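Local coordinates for protein glyoxalase 3 (PDB 4LRU) that converts methylglyoxal to D-lactate in a single glutathione-independent step, detoxifying the methylglyoxal that Candida albicans produces in its own metabolism, at residues A[29-40]-A[71-82]. Sequence-based numbering, arbitrary orientation.
With ACT (acetate ion), chain C.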
loop_
_atom_site.group_PDB
_atom_site.type_symbol
_atom_site.label_atom_id
_atom_site.label_comp_id
_atom_site.label_asym_id
_atom_site.label_seq_id
_atom_site.Cartn_x
_atom_site.Cartn_y
_atom_site.Cartn_z
ATOM N N VAL A 29 7.965 7.148 1.324
ATOM C CA VAL A 29 8.896 6.744 0.260
ATOM C C VAL A 29 9.184 5.245 0.264
ATOM O O VAL A 29 8.987 4.586 -0.740
ATOM C CB VAL A 29 10.211 7.516 0.321
ATOM C CG1 VAL A 29 11.197 6.985 -0.710
ATOM C CG2 VAL A 29 9.965 8.999 0.067
ATOM N N VAL A 30 9.694 4.710 1.367
ATOM C CA VAL A 30 10.157 3.323 1.320
ATOM C C VAL A 30 9.037 2.298 1.176
ATOM O O VAL A 30 9.296 1.168 0.799
ATOM C CB VAL A 30 11.063 2.928 2.505
ATOM C CG1 VAL A 30 12.404 3.650 2.410
ATOM C CG2 VAL A 30 10.379 3.195 3.832
ATOM N N GLU A 31 7.785 2.699 1.419
ATOM C CA GLU A 31 6.656 1.808 1.175
ATOM C C GLU A 31 6.360 1.587 -0.291
ATOM O O GLU A 31 5.706 0.615 -0.642
ATOM C CB GLU A 31 5.394 2.325 1.881
ATOM C CG GLU A 31 5.564 2.275 3.379
ATOM C CD GLU A 31 4.366 2.773 4.153
ATOM O OE1 GLU A 31 3.278 2.948 3.556
ATOM O OE2 GLU A 31 4.533 2.949 5.375
ATOM N N ALA A 32 6.840 2.500 -1.131
ATOM C CA ALA A 32 6.906 2.309 -2.567
ATOM C C ALA A 32 8.244 1.731 -3.003
ATOM O O ALA A 32 8.282 0.816 -3.833
ATOM C CB ALA A 32 6.658 3.620 -3.281
ATOM N N LEU A 33 9.335 2.281 -2.472
ATOM C CA LEU A 33 10.681 1.906 -2.918
ATOM C C LEU A 33 11.032 0.453 -2.565
ATOM O O LEU A 33 11.485 -0.298 -3.433
ATOM C CB LEU A 33 11.719 2.884 -2.364
ATOM C CG LEU A 33 13.140 2.857 -2.944
ATOM C CD1 LEU A 33 13.835 4.205 -2.771
ATOM C CD2 LEU A 33 13.967 1.755 -2.305
ATOM N N HIS A 34 10.835 0.055 -1.316
ATOM C CA HIS A 34 11.191 -1.299 -0.913
ATOM C C HIS A 34 10.443 -2.363 -1.716
ATOM O O HIS A 34 11.078 -3.267 -2.278
ATOM C CB HIS A 34 11.001 -1.507 0.593
ATOM C CG HIS A 34 12.013 -0.792 1.429
ATOM N ND1 HIS A 34 11.944 -0.757 2.803
ATOM C CD2 HIS A 34 13.125 -0.097 1.091
ATOM C CE1 HIS A 34 12.966 -0.070 3.277
ATOM N NE2 HIS A 34 13.707 0.329 2.260
ATOM N N PRO A 35 9.104 -2.248 -1.816
ATOM C CA PRO A 35 8.414 -3.276 -2.585
ATOM C C PRO A 35 8.788 -3.232 -4.059
ATOM O O PRO A 35 8.925 -4.278 -4.696
ATOM C CB PRO A 35 6.928 -2.967 -2.347
ATOM C CG PRO A 35 6.905 -2.219 -1.051
ATOM C CD PRO A 35 8.162 -1.406 -1.059
ATOM N N PHE A 36 8.979 -2.032 -4.613
ATOM C CA PHE A 36 9.458 -1.921 -5.986
ATOM C C PHE A 36 10.730 -2.750 -6.156
ATOM O O PHE A 36 10.867 -3.535 -7.098
ATOM C CB PHE A 36 9.723 -0.454 -6.370
ATOM C CG PHE A 36 10.277 -0.286 -7.763
ATOM C CD1 PHE A 36 9.437 -0.249 -8.866
ATOM C CD2 PHE A 36 11.649 -0.231 -7.977
ATOM C CE1 PHE A 36 9.950 -0.107 -10.140
ATOM C CE2 PHE A 36 12.168 -0.106 -9.254
ATOM C CZ PHE A 36 11.316 -0.048 -10.338
ATOM N N GLU A 37 11.669 -2.577 -5.241
ATOM C CA GLU A 37 12.962 -3.249 -5.391
ATOM C C GLU A 37 12.840 -4.765 -5.206
ATOM O O GLU A 37 13.522 -5.523 -5.896
ATOM C CB GLU A 37 13.999 -2.657 -4.437
ATOM C CG GLU A 37 14.490 -1.271 -4.835
ATOM C CD GLU A 37 15.355 -1.328 -6.070
ATOM O OE1 GLU A 37 16.541 -1.725 -5.954
ATOM O OE2 GLU A 37 14.860 -0.998 -7.160
ATOM N N VAL A 38 12.011 -5.201 -4.265
ATOM C CA VAL A 38 11.813 -6.638 -4.035
ATOM C C VAL A 38 11.247 -7.284 -5.302
ATOM O O VAL A 38 11.749 -8.299 -5.781
ATOM C CB VAL A 38 10.874 -6.891 -2.853
ATOM C CG1 VAL A 38 10.451 -8.350 -2.790
ATOM C CG2 VAL A 38 11.564 -6.473 -1.570
ATOM N N PHE A 39 10.198 -6.683 -5.845
ATOM C CA PHE A 39 9.575 -7.212 -7.047
ATOM C C PHE A 39 10.492 -7.091 -8.271
ATOM O O PHE A 39 10.494 -7.970 -9.132
ATOM C CB PHE A 39 8.244 -6.511 -7.288
ATOM C CG PHE A 39 7.203 -6.775 -6.224
ATOM C CD1 PHE A 39 6.948 -8.053 -5.764
ATOM C CD2 PHE A 39 6.422 -5.741 -5.744
ATOM C CE1 PHE A 39 5.985 -8.286 -4.803
ATOM C CE2 PHE A 39 5.454 -5.965 -4.789
ATOM C CZ PHE A 39 5.218 -7.241 -4.323
ATOM N N ARG A 40 11.269 -6.017 -8.353
ATOM C CA ARG A 40 12.210 -5.858 -9.457
ATOM C C ARG A 40 13.255 -6.967 -9.423
ATOM O O ARG A 40 13.555 -7.590 -10.447
ATOM C CB ARG A 40 12.901 -4.496 -9.408
ATOM C CG ARG A 40 13.837 -4.248 -10.581
ATOM C CD ARG A 40 14.619 -2.945 -10.452
ATOM N NE ARG A 40 15.470 -2.928 -9.263
ATOM C CZ ARG A 40 16.614 -3.600 -9.136
ATOM N NH1 ARG A 40 17.085 -4.342 -10.138
ATOM N NH2 ARG A 40 17.308 -3.524 -8.007
ATOM N N ASP A 71 18.963 2.968 -0.307
ATOM C CA ASP A 71 17.618 3.492 -0.623
ATOM C C ASP A 71 17.736 4.930 -1.131
ATOM O O ASP A 71 17.142 5.294 -2.140
ATOM C CB ASP A 71 16.703 3.505 0.599
ATOM C CG ASP A 71 16.316 2.114 1.077
ATOM O OD1 ASP A 71 16.508 1.095 0.363
ATOM O OD2 ASP A 71 15.800 2.059 2.195
ATOM N N LYS A 72 18.502 5.740 -0.414
ATOM C CA LYS A 72 18.635 7.157 -0.747
ATOM C C LYS A 72 19.377 7.331 -2.063
ATOM O O LYS A 72 19.040 8.198 -2.869
ATOM C CB LYS A 72 19.355 7.901 0.366
ATOM C CG LYS A 72 19.668 9.348 0.034
ATOM C CD LYS A 72 20.260 10.063 1.241
ATOM C CE LYS A 72 20.948 11.363 0.863
ATOM N NZ LYS A 72 20.096 12.259 0.031
ATOM N N GLU A 73 20.386 6.496 -2.273
ATOM C CA GLU A 73 21.128 6.500 -3.527
ATOM C C GLU A 73 20.178 6.267 -4.702
ATOM O O GLU A 73 20.205 6.994 -5.704
ATOM C CB GLU A 73 22.232 5.431 -3.499
ATOM C CG GLU A 73 23.376 5.746 -2.542
ATOM C CD GLU A 73 24.404 4.626 -2.429
ATOM O OE1 GLU A 73 24.122 3.486 -2.867
ATOM O OE2 GLU A 73 25.496 4.886 -1.877
ATOM N N ILE A 74 19.321 5.266 -4.556
ATOM C CA ILE A 74 18.336 4.938 -5.572
ATOM C C ILE A 74 17.371 6.112 -5.743
ATOM O O ILE A 74 17.053 6.528 -6.855
ATOM C CB ILE A 74 17.561 3.663 -5.186
ATOM C CG1 ILE A 74 18.449 2.432 -5.379
ATOM C CG2 ILE A 74 16.291 3.527 -6.013
ATOM C CD1 ILE A 74 17.977 1.206 -4.624
ATOM N N PHE A 75 16.918 6.663 -4.626
ATOM C CA PHE A 75 16.010 7.792 -4.663
ATOM C C PHE A 75 16.622 9.012 -5.369
ATOM O O PHE A 75 15.925 9.714 -6.100
ATOM C CB PHE A 75 15.595 8.146 -3.240
ATOM C CG PHE A 75 14.576 9.246 -3.153
ATOM C CD1 PHE A 75 14.974 10.568 -3.078
ATOM C CD2 PHE A 75 13.221 8.945 -3.103
ATOM C CE1 PHE A 75 14.043 11.580 -2.959
ATOM C CE2 PHE A 75 12.282 9.957 -2.979
ATOM C CZ PHE A 75 12.696 11.273 -2.925
ATOM N N ASP A 76 17.908 9.266 -5.156
ATOM C CA ASP A 76 18.541 10.483 -5.678
ATOM C C ASP A 76 19.026 10.315 -7.108
ATOM O O ASP A 76 19.270 11.301 -7.807
ATOM C CB ASP A 76 19.737 10.883 -4.816
ATOM C CG ASP A 76 19.328 11.480 -3.485
ATOM O OD1 ASP A 76 18.158 11.911 -3.337
ATOM O OD2 ASP A 76 20.203 11.540 -2.603
ATOM N N ASN A 77 19.232 9.073 -7.524
ATOM C CA ASN A 77 19.752 8.803 -8.862
ATOM C C ASN A 77 18.599 8.854 -9.871
ATOM O O ASN A 77 17.790 7.932 -9.941
ATOM C CB ASN A 77 20.427 7.427 -8.883
ATOM C CG ASN A 77 20.836 6.992 -10.278
ATOM O OD1 ASN A 77 20.894 7.796 -11.205
ATOM N ND2 ASN A 77 21.133 5.703 -10.426
ATOM N N VAL A 78 18.537 9.930 -10.650
ATOM C CA VAL A 78 17.411 10.161 -11.552
ATOM C C VAL A 78 17.274 9.046 -12.588
ATOM O O VAL A 78 16.200 8.866 -13.162
ATOM C CB VAL A 78 17.529 11.511 -12.297
ATOM C CG1 VAL A 78 17.493 12.671 -11.309
ATOM C CG2 VAL A 78 18.781 11.552 -13.156
ATOM N N ASN A 79 18.356 8.308 -12.830
ATOM C CA ASN A 79 18.335 7.214 -13.790
ATOM C C ASN A 79 18.091 5.837 -13.179
ATOM O O ASN A 79 18.116 4.833 -13.874
ATOM C CB ASN A 79 19.636 7.201 -14.585
ATOM C CG ASN A 79 19.814 8.463 -15.408
ATOM O OD1 ASN A 79 18.901 8.878 -16.121
ATOM N ND2 ASN A 79 20.972 9.095 -15.284
ATOM N N SER A 80 17.814 5.781 -11.883
ATOM C CA SER A 80 17.506 4.510 -11.249
ATOM C C SER A 80 16.204 3.946 -11.812
ATOM O O SER A 80 15.339 4.701 -12.252
ATOM C CB SER A 80 17.387 4.706 -9.735
ATOM O OG SER A 80 16.211 5.419 -9.392
ATOM N N GLU A 81 16.057 2.625 -11.778
ATOM C CA GLU A 81 14.844 1.990 -12.259
ATOM C C GLU A 81 13.629 2.514 -11.490
ATOM O O GLU A 81 12.579 2.756 -12.089
ATOM C CB GLU A 81 14.942 0.466 -12.162
ATOM C CG GLU A 81 15.971 -0.146 -13.098
ATOM C CD GLU A 81 15.579 -1.530 -13.596
ATOM O OE1 GLU A 81 16.469 -2.412 -13.695
ATOM O OE2 GLU A 81 14.383 -1.741 -13.897
ATOM N N PHE A 82 13.785 2.736 -10.183
ATOM C CA PHE A 82 12.725 3.345 -9.372
ATOM C C PHE A 82 12.262 4.693 -9.941
ATOM O O PHE A 82 11.054 4.929 -10.085
ATOM C CB PHE A 82 13.186 3.508 -7.919
ATOM C CG PHE A 82 12.142 4.079 -7.003
ATOM C CD1 PHE A 82 11.013 3.340 -6.653
ATOM C CD2 PHE A 82 12.309 5.342 -6.451
ATOM C CE1 PHE A 82 10.056 3.858 -5.801
ATOM C CE2 PHE A 82 11.359 5.857 -5.581
ATOM C CZ PHE A 82 10.242 5.117 -5.256
HETATM C C ACT C . 16.989 13.109 0.045
HETATM O O ACT C . 17.545 12.371 0.890
HETATM O OXT ACT C . 17.478 13.318 -1.093
HETATM C CH3 ACT C . 15.702 13.773 0.427
HETATM O O HOH W 1 15.835 1.109 -8.728
HETATM O O HOH W 2 16.383 -5.021 -12.820
#
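L33 and F82 meet at the apolar centre of a helix-on-helix layer in the DJ-1/PfpI fold, where helix 29-42 rests on the mixed, mostly parallel sheet and helices 69-76 and 81-87 pack over it. Knobs-into-holes packing appears here in one clear instance: L33 enters a hole formed by D71, I74, F75 and F82. Its CG lies 4.1 Å from the F82 ring centroid, almost exactly on the ring normal, a CH-pi contact over one face. With its own CG anti to the backbone N (chi1 -178°), F82 lays its ring across L33 and turns an edge toward the face of F36, an edge-to-face pair with planes at 69° and centroids 5.6 Å apart. F36 in turn rests on I46 and L48 of the sheet, so the aromatic pair links outer helix to strand. At one flank V29 CG1 touches F75 CD2 at 3.7 Å, and F75 also meets W57.

Outward, charge takes over. R40 and E37 form a salt bridge, NH2 to OE1 and NE to OE2, side-on. The bend of E37 at chi2 (-70°) brings OE1 to 3.5 Å from I74 CD1, while a water joins OE2 to the backbone N of F82. A second water bridges R40 NH1 and E81 OE1, whose charges are too far apart for a salt bridge. Toward the start of the helix, V30 CB covers one face of the H34 imidazole, whose NE2 donates to D71 OD2 over 2.7 Å, nearly straight and in the ring plane but meeting the oxygen from above the carboxylate plane.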